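PDB 4Z48: uncharacterized protein TP-0789 domain-containing protein from Desulfovibrio piger ATCC 29098, which is of unknown function but belongs to the LolA-like family, so it may bind lipids or lipoproteins in the periplasm as LolA and LolB do. Local coordinates for residues L15-M19 with C148-E152; D23-D27 with Y50-F54; A32-R38 with S219-W225; E140-I146 with W169-D173; I201-T206 with N227-D231. All blocks are in the same frame, centred on the assembly; numbering follows the deposited sequence.

Contact 1: residues L15-M19 with C148-E152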
# COMPACT_ATOMS: atom_id res chain seq x y z
N LEU A 15 18.63 0.29 5.11
CA LEU A 15 17.46 0.80 5.81
C LEU A 15 16.18 0.18 5.26
O LEU A 15 15.36 -0.31 6.05
CB LEU A 15 17.37 2.34 5.73
CG LEU A 15 16.13 2.97 6.37
CD1 LEU A 15 16.11 2.74 7.88
CD2 LEU A 15 16.06 4.43 6.04
N ALA A 16 16.02 0.16 3.91
CA ALA A 16 14.87 -0.44 3.25
C ALA A 16 14.68 -1.91 3.71
O ALA A 16 13.56 -2.31 3.93
CB ALA A 16 15.03 -0.36 1.74
N VAL A 17 15.78 -2.65 3.89
CA VAL A 17 15.80 -4.05 4.34
C VAL A 17 15.26 -4.14 5.78
O VAL A 17 14.40 -4.99 6.05
CB VAL A 17 17.22 -4.69 4.21
CG1 VAL A 17 17.33 -6.01 4.99
CG2 VAL A 17 17.60 -4.90 2.75
N ARG A 18 15.76 -3.28 6.69
CA ARG A 18 15.31 -3.20 8.10
C ARG A 18 13.81 -2.90 8.17
O ARG A 18 13.10 -3.51 8.97
CB ARG A 18 16.10 -2.14 8.89
CG ARG A 18 17.55 -2.52 9.18
CD ARG A 18 18.07 -1.78 10.40
NE ARG A 18 18.30 -0.35 10.17
CZ ARG A 18 17.97 0.62 11.02
NH1 ARG A 18 17.38 0.33 12.18
NH2 ARG A 18 18.23 1.89 10.72
N MSE A 19 13.34 -1.97 7.32
CA MSE A 19 11.93 -1.60 7.22
C MSE A 19 11.07 -2.81 6.84
O MSE A 19 9.95 -2.94 7.32
CB MSE A 19 11.74 -0.49 6.18
CG MSE A 19 12.35 0.83 6.60
SE MSE A 19 12.21 2.13 5.14
CE MSE A 19 10.25 2.39 5.01
N CYS A 148 13.32 11.43 11.93
CA CYS A 148 13.16 10.58 10.76
C CYS A 148 14.42 10.44 9.95
O CYS A 148 15.20 11.37 9.88
CB CYS A 148 12.06 11.13 9.84
SG CYS A 148 10.39 11.12 10.54
N TYR A 149 14.53 9.34 9.21
CA TYR A 149 15.49 9.16 8.11
C TYR A 149 14.77 9.70 6.85
O TYR A 149 13.55 9.52 6.74
CB TYR A 149 15.79 7.68 7.87
CG TYR A 149 16.43 6.91 8.99
CD1 TYR A 149 17.79 7.05 9.26
CD2 TYR A 149 15.72 5.94 9.69
CE1 TYR A 149 18.41 6.29 10.25
CE2 TYR A 149 16.33 5.19 10.70
CZ TYR A 149 17.68 5.36 10.96
OH TYR A 149 18.32 4.63 11.94
N ILE A 150 15.50 10.34 5.93
CA ILE A 150 14.99 10.77 4.64
C ILE A 150 15.53 9.72 3.65
O ILE A 150 16.74 9.61 3.45
CB ILE A 150 15.36 12.23 4.23
CG1 ILE A 150 15.00 13.26 5.35
CG2 ILE A 150 14.67 12.59 2.88
CD1 ILE A 150 15.86 14.53 5.31
N LEU A 151 14.62 8.90 3.09
CA LEU A 151 14.99 7.81 2.19
C LEU A 151 14.33 7.98 0.85
O LEU A 151 13.09 7.91 0.77
CB LEU A 151 14.56 6.44 2.79
CG LEU A 151 14.99 5.19 1.97
CD1 LEU A 151 16.52 5.10 1.85
CD2 LEU A 151 14.47 3.91 2.62
N GLU A 152 15.13 8.20 -0.19
CA GLU A 152 14.61 8.29 -1.55
C GLU A 152 14.70 6.93 -2.18
O GLU A 152 15.71 6.23 -2.00
CB GLU A 152 15.40 9.30 -2.40
CG GLU A 152 15.24 10.75 -1.97
CD GLU A 152 15.70 11.79 -2.98
OE1 GLU A 152 15.97 11.43 -4.15
OE2 GLU A 152 15.75 12.99 -2.61
O HOH W 1 17.01 2.95 13.65
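The Tyr149 ring takes Leu15 CD1 over one face, 4.1 Å from the atom to the ring centroid, in a CH-pi contact, while a water sits at its hydroxyl edge in the ring plane. The Arg18 guanidinium stands nearly perpendicular to this ring, the planes 88° apart, and presents its own edge: NH2 donates to Tyr149 OH at 3.0 Å, with the acceptor close to the guanidinium plane but the bond bent to 145°. The water closes a ring of polar contacts, accepting from Arg18 NH1 at 3.0 Å and lying 2.7 Å from Tyr149 OH. A turn at chi3 (-72°) swings the end of the arginine chain round to the tyrosine. Beside these polar contacts lies a buried apolar patch. Leu15 spreads its two methyls, CD1 going to the ring and CD2 to Leu151 CD2 at 3.8 Å, and the selenium of Met19 (selenomethionine) touches the same Leu151 CD2, also at 3.8 Å. Helix 8-20 thereby runs roughly across strand 146-155, as a helix laid against a curved antiparallel sheet in the manner of LolA-like proteins. Leu175 also packs on Leu15 and Arg18. Leucine and selenomethionine thus supply the grip inside, while Arg18, at the exposed margin, engages the phenol oxygen twice along one guanidinium edge, directly through NH2 and by way of the water from NH1, which should limit movement of the tyrosine hydroxyl.

Contact 2: residues D23-D27 with Y50-F54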
# COMPACT_ATOMS: atom_id res chain seq x y z
N ASP A 23 7.24 -6.22 9.64
CA ASP A 23 6.09 -7.13 9.57
C ASP A 23 6.53 -8.60 9.70
O ASP A 23 6.88 -9.24 8.71
CB ASP A 23 5.27 -6.89 8.29
CG ASP A 23 4.00 -7.74 8.22
OD1 ASP A 23 3.61 -8.31 9.26
OD2 ASP A 23 3.41 -7.86 7.10
N THR A 24 6.46 -9.15 10.94
CA THR A 24 6.89 -10.52 11.25
C THR A 24 5.70 -11.51 11.17
O THR A 24 5.85 -12.70 11.46
CB THR A 24 7.55 -10.51 12.64
OG1 THR A 24 6.63 -9.96 13.59
CG2 THR A 24 8.86 -9.71 12.67
N SER A 25 4.53 -11.01 10.80
CA SER A 25 3.29 -11.80 10.74
C SER A 25 3.23 -12.75 9.56
O SER A 25 3.89 -12.52 8.56
CB SER A 25 2.08 -10.88 10.67
OG SER A 25 1.85 -10.34 9.38
N GLN A 26 2.35 -13.78 9.66
CA GLN A 26 2.07 -14.73 8.58
C GLN A 26 0.73 -14.39 7.93
O GLN A 26 0.53 -14.69 6.76
CB GLN A 26 2.09 -16.19 9.08
CG GLN A 26 3.51 -16.80 9.09
CD GLN A 26 4.22 -16.76 7.75
OE1 GLN A 26 5.18 -16.00 7.53
NE2 GLN A 26 3.76 -17.56 6.80
N ASP A 27 -0.19 -13.77 8.68
CA ASP A 27 -1.47 -13.34 8.13
C ASP A 27 -2.02 -12.18 8.96
O ASP A 27 -1.50 -11.90 10.04
CB ASP A 27 -2.47 -14.52 8.05
CG ASP A 27 -3.12 -14.97 9.34
OD1 ASP A 27 -3.57 -14.10 10.11
OD2 ASP A 27 -3.29 -16.18 9.51
N TYR A 50 -8.11 -9.09 4.10
CA TYR A 50 -7.52 -10.37 4.55
C TYR A 50 -6.17 -10.52 3.87
O TYR A 50 -6.08 -10.24 2.68
CB TYR A 50 -8.45 -11.55 4.18
CG TYR A 50 -9.86 -11.43 4.70
CD1 TYR A 50 -10.83 -10.72 3.99
CD2 TYR A 50 -10.24 -12.04 5.90
CE1 TYR A 50 -12.12 -10.58 4.48
CE2 TYR A 50 -11.55 -11.96 6.37
CZ TYR A 50 -12.49 -11.23 5.65
OH TYR A 50 -13.78 -11.13 6.13
N SER A 51 -5.10 -10.90 4.60
CA SER A 51 -3.79 -11.07 3.96
C SER A 51 -3.11 -12.28 4.52
O SER A 51 -3.35 -12.61 5.67
CB SER A 51 -2.89 -9.84 4.14
OG SER A 51 -3.62 -8.63 3.97
N LYS A 52 -2.29 -12.95 3.71
CA LYS A 52 -1.56 -14.12 4.14
C LYS A 52 -0.32 -14.29 3.27
O LYS A 52 -0.39 -14.08 2.06
CB LYS A 52 -2.46 -15.37 4.09
CG LYS A 52 -1.84 -16.61 4.72
CD LYS A 52 -2.77 -17.81 4.63
CE LYS A 52 -2.10 -19.02 5.21
NZ LYS A 52 -3.03 -20.17 5.28
N HIS A 53 0.82 -14.64 3.91
CA HIS A 53 2.08 -14.88 3.23
C HIS A 53 2.05 -16.23 2.55
O HIS A 53 1.35 -17.15 3.00
CB HIS A 53 3.27 -14.76 4.21
CG HIS A 53 3.60 -13.33 4.50
ND1 HIS A 53 2.86 -12.59 5.40
CD2 HIS A 53 4.47 -12.51 3.88
CE1 HIS A 53 3.36 -11.37 5.36
NE2 HIS A 53 4.31 -11.26 4.45
N PHE A 54 2.70 -16.29 1.38
CA PHE A 54 2.79 -17.46 0.50
C PHE A 54 4.18 -17.54 -0.12
O PHE A 54 4.95 -16.59 -0.02
CB PHE A 54 1.72 -17.37 -0.63
CG PHE A 54 0.31 -17.74 -0.23
CD1 PHE A 54 -0.56 -16.79 0.29
CD2 PHE A 54 -0.17 -19.03 -0.42
CE1 PHE A 54 -1.87 -17.12 0.64
CE2 PHE A 54 -1.48 -19.37 -0.07
CZ PHE A 54 -2.32 -18.41 0.45
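Gln26 and His53 meet at the open end of the beta hairpin formed by strands 27-38 and 41-54, where the chain coming from helix 8-20 enters its first strand through an Asx turn at Asp23. Backbone pairing comes first. His53 N gives a straight bond to Gln26 O (2.9 Å, 171°), and Asp27 faces Lys52 as an antiparallel non-hydrogen-bonded pair, their CA atoms 4.1 Å apart. The same Gln26 O lies 3.4 Å from Lys52 CA in a CA-H...O contact and accepts a second, weak bond from His53 ND1. This oxygen lies close to the imidazole plane, at the ring edge, so the ring is loosely held against the backbone that its own amide grips. Van der Waals contacts are modest: Gln26, bent at chi2 (-57°), folds its amide back across His53 CB, and Asp27 CB packs on Lys52 CG. The charged ends turn elsewhere. Both Asp27 oxygens accept backbone N-H groups of the 232-234 loop, while Lys52, fully extended, reaches Leu234 O and forms a salt bridge with Asp236. Within the Asx turn Asp23 OD1 takes two donors: Ser25 N from above the carboxylate plane and Ser25 OG at 2.7 Å on the syn lone pair. Asp23 OD2, the other oxygen, lies at the imidazole edge, 3.9 Å from His53 CE1.

Contact 3: residues A32-R38 with S219-W225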
# COMPACT_ATOMS: atom_id res chain seq x y z
N ALA A 32 -11.61 -1.21 7.63
CA ALA A 32 -11.26 0.18 7.31
C ALA A 32 -12.45 0.95 6.81
O ALA A 32 -13.40 0.36 6.26
CB ALA A 32 -10.15 0.23 6.25
N VAL A 33 -12.41 2.27 7.01
CA VAL A 33 -13.35 3.24 6.44
C VAL A 33 -12.48 4.25 5.68
O VAL A 33 -11.50 4.75 6.22
CB VAL A 33 -14.28 3.92 7.48
CG1 VAL A 33 -15.05 5.08 6.84
CG2 VAL A 33 -15.28 2.91 8.05
N MSE A 34 -12.86 4.53 4.43
CA MSE A 34 -12.18 5.47 3.55
C MSE A 34 -13.14 6.60 3.21
O MSE A 34 -14.31 6.35 2.91
CB MSE A 34 -11.69 4.70 2.30
CG MSE A 34 -11.46 5.52 1.07
SE MSE A 34 -11.19 4.23 -0.41
CE MSE A 34 -9.50 3.74 -0.08
N SER A 35 -12.67 7.83 3.32
CA SER A 35 -13.44 9.02 2.98
C SER A 35 -12.65 9.81 1.90
O SER A 35 -11.51 10.21 2.12
CB SER A 35 -13.71 9.84 4.25
OG SER A 35 -14.36 11.06 3.93
N ILE A 36 -13.25 9.96 0.73
CA ILE A 36 -12.67 10.64 -0.42
C ILE A 36 -13.32 12.01 -0.58
O ILE A 36 -14.55 12.09 -0.81
CB ILE A 36 -12.87 9.77 -1.70
CG1 ILE A 36 -12.44 8.30 -1.46
CG2 ILE A 36 -12.09 10.39 -2.87
CD1 ILE A 36 -13.04 7.29 -2.43
N ASN A 37 -12.51 13.08 -0.53
CA ASN A 37 -13.03 14.45 -0.66
C ASN A 37 -12.58 15.11 -1.95
O ASN A 37 -11.40 15.29 -2.17
CB ASN A 37 -12.62 15.30 0.55
CG ASN A 37 -13.36 16.62 0.70
OD1 ASN A 37 -13.31 17.51 -0.17
ND2 ASN A 37 -13.98 16.81 1.85
N ARG A 38 -13.54 15.54 -2.75
CA ARG A 38 -13.25 16.19 -4.02
C ARG A 38 -14.20 17.39 -4.19
O ARG A 38 -15.37 17.19 -4.50
CB ARG A 38 -13.41 15.17 -5.17
CG ARG A 38 -13.11 15.73 -6.57
CD ARG A 38 -13.40 14.71 -7.67
NE ARG A 38 -12.47 13.57 -7.68
CZ ARG A 38 -11.17 13.65 -7.98
NH1 ARG A 38 -10.63 14.82 -8.29
NH2 ARG A 38 -10.41 12.57 -7.94
N SER A 219 -8.06 16.68 -4.68
CA SER A 219 -8.74 15.70 -3.84
C SER A 219 -7.83 15.13 -2.77
O SER A 219 -6.60 15.09 -2.95
CB SER A 219 -9.30 14.57 -4.69
OG SER A 219 -8.32 14.02 -5.56
N PHE A 220 -8.44 14.63 -1.69
CA PHE A 220 -7.69 13.93 -0.65
C PHE A 220 -8.54 12.77 -0.10
O PHE A 220 -9.77 12.86 -0.05
CB PHE A 220 -7.23 14.86 0.47
CG PHE A 220 -8.33 15.51 1.27
CD1 PHE A 220 -8.91 16.70 0.85
CD2 PHE A 220 -8.75 14.95 2.48
CE1 PHE A 220 -9.92 17.31 1.61
CE2 PHE A 220 -9.76 15.56 3.23
CZ PHE A 220 -10.34 16.74 2.80
N THR A 221 -7.86 11.67 0.26
CA THR A 221 -8.49 10.48 0.82
C THR A 221 -7.99 10.26 2.24
O THR A 221 -6.79 10.30 2.48
CB THR A 221 -8.24 9.26 -0.12
OG1 THR A 221 -8.86 9.53 -1.40
CG2 THR A 221 -8.80 7.96 0.44
N VAL A 222 -8.91 9.99 3.19
CA VAL A 222 -8.49 9.66 4.56
C VAL A 222 -8.94 8.23 4.85
O VAL A 222 -10.11 7.92 4.69
CB VAL A 222 -9.00 10.68 5.60
CG1 VAL A 222 -8.58 10.30 7.02
CG2 VAL A 222 -8.53 12.10 5.27
N ILE A 223 -8.01 7.35 5.28
CA ILE A 223 -8.39 5.97 5.59
C ILE A 223 -8.10 5.68 7.06
O ILE A 223 -6.96 5.88 7.52
CB ILE A 223 -7.65 4.92 4.68
CG1 ILE A 223 -7.69 5.30 3.18
CG2 ILE A 223 -8.26 3.52 4.92
CD1 ILE A 223 -6.64 4.53 2.37
N ASP A 224 -9.10 5.12 7.75
CA ASP A 224 -9.03 4.74 9.15
C ASP A 224 -9.16 3.27 9.28
O ASP A 224 -10.21 2.73 8.92
CB ASP A 224 -10.11 5.43 9.98
CG ASP A 224 -9.90 6.89 10.26
OD1 ASP A 224 -9.09 7.20 11.14
OD2 ASP A 224 -10.72 7.71 9.75
N TRP A 225 -8.12 2.61 9.80
CA TRP A 225 -8.16 1.18 10.06
C TRP A 225 -8.46 0.92 11.52
O TRP A 225 -7.94 1.61 12.44
CB TRP A 225 -6.86 0.47 9.69
CG TRP A 225 -6.60 0.29 8.22
CD1 TRP A 225 -6.96 -0.76 7.44
CD2 TRP A 225 -5.95 1.23 7.36
NE1 TRP A 225 -6.52 -0.57 6.15
CE2 TRP A 225 -5.93 0.66 6.06
CE3 TRP A 225 -5.39 2.50 7.56
CZ2 TRP A 225 -5.35 1.32 4.97
CZ3 TRP A 225 -4.78 3.14 6.47
CH2 TRP A 225 -4.76 2.55 5.20
O HOH W 2 -11.27 12.85 2.57
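Ala32 and Trp225, Met34 and Ile223, Ile36 and Thr221 face one another on the largely buried side of an antiparallel pair that joins the first and last strands of the chain, 27-38 and 219-230, as neighbours in the antiparallel array of this LolA-like fold. Here Ala32 CB sits over the five-membered ring of Trp225, 3.5 Å from CD1, Met34 (selenomethionine) runs alongside Ile223 with CE against CD1 at 3.8 Å, and Thr221 CG2 touches Met34 CG. Val33, Ser35, Asn37, Phe220, Val222 and Asp224 form the other, more open face, where side chains stand farther apart. The exception is Asn37: its CB lies 3.5 Å from Phe220 CZ, over one ring face, with the amide almost parallel to the ring, 12° apart. A chi1 of 64° places the phenyl between the backbone N and carbonyl, tilting it toward Asn37. A water donates to both Ser35 O (2.7 Å) and Phe220 O (3.0 Å). Six backbone bonds join the strands through the pairs Val33-Asp224, Ser35-Val222 and Asn37-Phe220. On the inner face the hydroxyls of Ser219 and Thr221 bond to the two carboxylate oxygens of Asp118, so the polar groups buried among aliphatic ones have partners.

Contact 4: residues E140-I146 with W169-D173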
# COMPACT_ATOMS: atom_id res chain seq x y z
N GLU A 140 18.70 12.93 7.82
CA GLU A 140 17.73 12.90 8.90
C GLU A 140 17.13 14.29 9.08
O GLU A 140 17.75 15.29 8.75
CB GLU A 140 18.40 12.41 10.21
CG GLU A 140 18.76 10.93 10.19
CD GLU A 140 19.51 10.39 11.40
OE1 GLU A 140 19.28 10.89 12.52
OE2 GLU A 140 20.31 9.45 11.22
N GLU A 141 15.90 14.33 9.60
CA GLU A 141 15.14 15.56 9.82
C GLU A 141 14.11 15.32 10.90
O GLU A 141 13.49 14.25 10.94
CB GLU A 141 14.43 15.96 8.51
CG GLU A 141 13.79 17.34 8.48
CD GLU A 141 13.14 17.75 7.18
OE1 GLU A 141 13.00 16.90 6.26
OE2 GLU A 141 12.74 18.93 7.07
N ASN A 142 13.88 16.33 11.75
CA ASN A 142 12.84 16.25 12.77
C ASN A 142 11.56 16.80 12.14
O ASN A 142 11.52 17.97 11.76
CB ASN A 142 13.25 17.00 14.03
CG ASN A 142 12.30 16.79 15.19
OD1 ASN A 142 11.25 17.43 15.28
ND2 ASN A 142 12.65 15.88 16.08
N VAL A 143 10.54 15.93 11.97
CA VAL A 143 9.26 16.27 11.32
C VAL A 143 8.15 16.28 12.38
O VAL A 143 7.72 15.22 12.87
CB VAL A 143 8.96 15.32 10.12
CG1 VAL A 143 7.66 15.71 9.41
CG2 VAL A 143 10.12 15.28 9.13
N ASP A 144 7.71 17.50 12.76
CA ASP A 144 6.70 17.79 13.78
C ASP A 144 6.98 17.01 15.09
O ASP A 144 6.14 16.23 15.56
CB ASP A 144 5.27 17.53 13.26
CG ASP A 144 4.83 18.45 12.14
OD1 ASP A 144 4.86 19.69 12.33
OD2 ASP A 144 4.40 17.94 11.08
N GLY A 145 8.20 17.19 15.62
CA GLY A 145 8.65 16.55 16.86
C GLY A 145 9.20 15.14 16.73
O GLY A 145 9.73 14.61 17.72
N ILE A 146 9.08 14.50 15.52
CA ILE A 146 9.53 13.11 15.30
C ILE A 146 10.84 13.05 14.49
O ILE A 146 10.88 13.59 13.38
CB ILE A 146 8.40 12.28 14.60
CG1 ILE A 146 7.05 12.38 15.36
CG2 ILE A 146 8.82 10.81 14.41
CD1 ILE A 146 5.86 12.72 14.49
N TRP A 169 9.90 9.84 4.53
CA TRP A 169 10.35 10.22 5.87
C TRP A 169 10.03 9.03 6.75
O TRP A 169 8.86 8.75 6.96
CB TRP A 169 9.66 11.51 6.35
CG TRP A 169 10.23 12.74 5.71
CD1 TRP A 169 11.17 13.58 6.25
CD2 TRP A 169 9.96 13.23 4.40
NE1 TRP A 169 11.46 14.59 5.36
CE2 TRP A 169 10.75 14.39 4.21
CE3 TRP A 169 9.11 12.81 3.35
CZ2 TRP A 169 10.70 15.15 3.03
CZ3 TRP A 169 9.07 13.56 2.18
CH2 TRP A 169 9.85 14.71 2.03
N VAL A 170 11.06 8.33 7.26
CA VAL A 170 10.90 7.08 8.02
C VAL A 170 11.24 7.29 9.50
O VAL A 170 12.34 7.73 9.83
CB VAL A 170 11.78 5.96 7.39
CG1 VAL A 170 11.65 4.64 8.15
CG2 VAL A 170 11.45 5.77 5.90
N ARG A 171 10.30 6.94 10.40
CA ARG A 171 10.53 7.06 11.85
C ARG A 171 11.69 6.22 12.28
O ARG A 171 11.74 5.04 11.93
CB ARG A 171 9.29 6.65 12.65
CG ARG A 171 8.06 7.47 12.36
CD ARG A 171 6.87 6.77 12.94
NE ARG A 171 5.72 7.65 13.14
CZ ARG A 171 5.47 8.30 14.27
NH1 ARG A 171 6.30 8.20 15.31
NH2 ARG A 171 4.39 9.07 14.37
N LYS A 172 12.66 6.84 12.98
CA LYS A 172 13.86 6.12 13.42
C LYS A 172 13.54 5.02 14.43
O LYS A 172 14.17 3.96 14.40
CB LYS A 172 14.89 7.10 14.02
CG LYS A 172 15.47 8.05 12.98
CD LYS A 172 16.99 8.22 13.13
CE LYS A 172 17.43 9.03 14.32
NZ LYS A 172 18.90 8.94 14.48
N ASP A 173 12.54 5.23 15.28
CA ASP A 173 12.18 4.29 16.33
C ASP A 173 11.40 3.06 15.85
O ASP A 173 11.72 1.95 16.28
CB ASP A 173 11.42 4.99 17.48
CG ASP A 173 10.29 5.94 17.11
OD1 ASP A 173 10.13 6.25 15.91
OD2 ASP A 173 9.59 6.41 18.04
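Trp169 and Glu141 open this side-chain contact between two strands that are not neighbours. The indole NE1 donates to Glu141 OE1 at 2.9 Å along a nearly straight line (165°); the oxygen lies close to the indole plane, at the ring edge, and is approached on its anti side, well out of the carboxylate plane. Glu141 gets there with CG opposite its backbone N (chi1 -169°) and the chain extended beyond. Val143 CG2 pushes against the same five-membered ring, 3.5 Å from Trp169 CD1, so this ring meets a carboxylate oxygen at its edge and a methyl near CD1. Arg171 follows, its chain stretched from CG to NE. Ile146 CG2 rests over a face of the guanidinium, 3.7 Å from Arg171 NH1, and Ile146 CD1 approaches NH2; this is aliphatic cover for a charged group. Lys172 comes last. Bends at chi2 and chi3 lead its amine to Glu140, where NZ forms a salt bridge with OE1 at 2.8 Å, meeting it from above the carboxylate plane. Lys172 CE also lies close to this oxygen. The first segment supplies these partners from a hairpin whose type I' turn runs from Val143 to Ile146, closed by Val143 N to Ile146 O (2.8 Å) and its reciprocal bond. Strand 146-155 runs between strands 133-143 and 163-171: the Glu140-Lys172 bridge passes over its Tyr149, the Glu141-Trp169 bond over Ile150 on the other face. Strand 177-184 lies beyond, with Arg179 in cation-pi contact with Trp169.

Contact 5: residues I201-T206 with N227-D231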
# COMPACT_ATOMS: atom_id res chain seq x y z
N ILE A 201 0.39 -3.32 17.28
CA ILE A 201 -0.67 -4.33 17.33
C ILE A 201 -0.05 -5.70 17.33
O ILE A 201 0.68 -6.03 16.41
CB ILE A 201 -1.69 -4.15 16.17
CG1 ILE A 201 -2.45 -2.80 16.27
CG2 ILE A 201 -2.66 -5.33 16.12
CD1 ILE A 201 -2.64 -2.15 14.93
N ASP A 202 -0.36 -6.51 18.36
CA ASP A 202 0.22 -7.86 18.55
C ASP A 202 1.75 -7.84 18.37
O ASP A 202 2.31 -8.73 17.72
CB ASP A 202 -0.46 -8.89 17.60
CG ASP A 202 -1.98 -8.94 17.71
OD1 ASP A 202 -2.50 -8.82 18.84
OD2 ASP A 202 -2.65 -9.08 16.66
N GLY A 203 2.39 -6.82 18.95
CA GLY A 203 3.83 -6.64 18.93
C GLY A 203 4.43 -6.07 17.65
O GLY A 203 5.65 -6.06 17.52
N ILE A 204 3.59 -5.61 16.69
CA ILE A 204 4.04 -5.10 15.39
C ILE A 204 3.54 -3.66 15.18
O ILE A 204 2.33 -3.43 15.03
CB ILE A 204 3.56 -6.02 14.21
CG1 ILE A 204 3.96 -7.52 14.40
CG2 ILE A 204 4.03 -5.46 12.83
CD1 ILE A 204 3.34 -8.54 13.32
N TRP A 205 4.48 -2.72 15.08
CA TRP A 205 4.18 -1.32 14.79
C TRP A 205 3.54 -1.27 13.39
O TRP A 205 4.11 -1.79 12.43
CB TRP A 205 5.45 -0.47 14.90
CG TRP A 205 5.74 -0.05 16.31
CD1 TRP A 205 6.74 -0.51 17.11
CD2 TRP A 205 4.98 0.88 17.10
NE1 TRP A 205 6.65 0.07 18.35
CE2 TRP A 205 5.60 0.95 18.36
CE3 TRP A 205 3.87 1.69 16.84
CZ2 TRP A 205 5.14 1.80 19.38
CZ3 TRP A 205 3.39 2.51 17.85
CH2 TRP A 205 4.00 2.54 19.11
N THR A 206 2.27 -0.79 13.33
CA THR A 206 1.44 -0.78 12.12
C THR A 206 0.85 0.61 11.87
O THR A 206 0.39 1.25 12.82
CB THR A 206 0.29 -1.81 12.32
OG1 THR A 206 0.83 -3.07 12.73
CG2 THR A 206 -0.57 -2.02 11.05
N ASN A 227 -9.81 -2.66 14.36
CA ASN A 227 -9.99 -4.09 14.63
C ASN A 227 -8.92 -4.92 13.89
O ASN A 227 -9.20 -6.04 13.42
CB ASN A 227 -11.40 -4.55 14.31
CG ASN A 227 -12.42 -3.83 15.17
OD1 ASN A 227 -12.35 -3.86 16.39
ND2 ASN A 227 -13.31 -3.10 14.56
N LEU A 228 -7.68 -4.36 13.80
CA LEU A 228 -6.60 -5.07 13.11
C LEU A 228 -6.03 -6.15 14.03
O LEU A 228 -5.82 -5.95 15.23
CB LEU A 228 -5.49 -4.14 12.57
CG LEU A 228 -4.53 -4.75 11.50
CD1 LEU A 228 -3.97 -3.68 10.62
CD2 LEU A 228 -3.37 -5.50 12.13
N ARG A 229 -5.82 -7.33 13.45
CA ARG A 229 -5.28 -8.50 14.16
C ARG A 229 -4.25 -9.22 13.29
O ARG A 229 -4.39 -9.23 12.08
CB ARG A 229 -6.41 -9.47 14.52
CG ARG A 229 -7.31 -9.02 15.65
CD ARG A 229 -7.71 -10.19 16.53
NE ARG A 229 -8.55 -11.16 15.83
CZ ARG A 229 -8.67 -12.44 16.18
NH1 ARG A 229 -7.98 -12.92 17.21
NH2 ARG A 229 -9.46 -13.25 15.49
N TYR A 230 -3.22 -9.81 13.91
CA TYR A 230 -2.23 -10.61 13.17
C TYR A 230 -2.32 -12.09 13.53
O TYR A 230 -2.74 -12.41 14.64
CB TYR A 230 -0.81 -10.14 13.45
CG TYR A 230 -0.49 -8.80 12.83
CD1 TYR A 230 -0.34 -8.66 11.46
CD2 TYR A 230 -0.29 -7.67 13.63
CE1 TYR A 230 -0.01 -7.44 10.89
CE2 TYR A 230 0.02 -6.43 13.06
CZ TYR A 230 0.14 -6.32 11.69
OH TYR A 230 0.43 -5.14 11.08
N ASP A 231 -1.87 -12.98 12.62
CA ASP A 231 -1.80 -14.43 12.82
C ASP A 231 -3.09 -15.01 13.44
O ASP A 231 -3.05 -15.68 14.47
CB ASP A 231 -0.57 -14.78 13.66
CG ASP A 231 0.73 -14.40 12.96
OD1 ASP A 231 0.68 -14.07 11.79
OD2 ASP A 231 1.79 -14.44 13.61
O HOH W 3 -5.28 -7.57 17.87
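Tyr230 packs into a type I' beta turn, Ile201 to Ile204, in a surface contact between the hairpin loop of strands 189-201 and 204-214 and the final part of strand 219-230. The chain turns a corner at Asn227, so residues 228-230 part from strand 204-214 (local axes 10.2 Å apart) and the two meet through side chains. Ile204 CD1 lies over the centre of the Tyr230 ring, 3.8 Å from the atom to the centroid and only 12° off the ring normal. Ile201 O and Thr206 OG1 lie at the ring edge. With chi1 at -71°, CG opposite the carbonyl carbon, the phenol reaches past the turn to Thr206. The backbone of the same tyrosine is held too: its N donates to Asp202 OD2 at 2.9 Å, nearly straight at 164°, so an exposed turn carboxylate grips the strand end. A water lies near both Asp202 OD1 and Leu228 O. The turn is closed by reciprocal bonds between Ile201 and Ile204, and Ser25 flanks Tyr230 from the loop that follows helix 8-20. Ile204 O takes a second donor, Thr206 OG1 at 2.8 Å, from the face of its carbonyl plane opposite to Ile201 N. That same hydroxyl oxygen, Thr206 OG1, lies 2.7 Å from Tyr230 OH.

In the fold
From the N terminus, helix 8-20 closes the long loop of contact 1 on strand 146-155. Just after it, contact 2 closes the hairpin of strands 27-38 and 41-54, nested inside that loop. Contact 3 spans almost the whole chain, joining strand 27-38 to strand 219-230; it crosses contacts 1 and 2 and encloses contact 4. Contact 4 crosses contact 1 and shares backbone bonds with it, since strand 146-155 lies between its own two strands. Contact 5 opens last and crosses contact 3 along strand 219-230. It meets contact 2, where Asp231 bonds to Gln26 and Asp27, tying the start of the first strand to the end of the last.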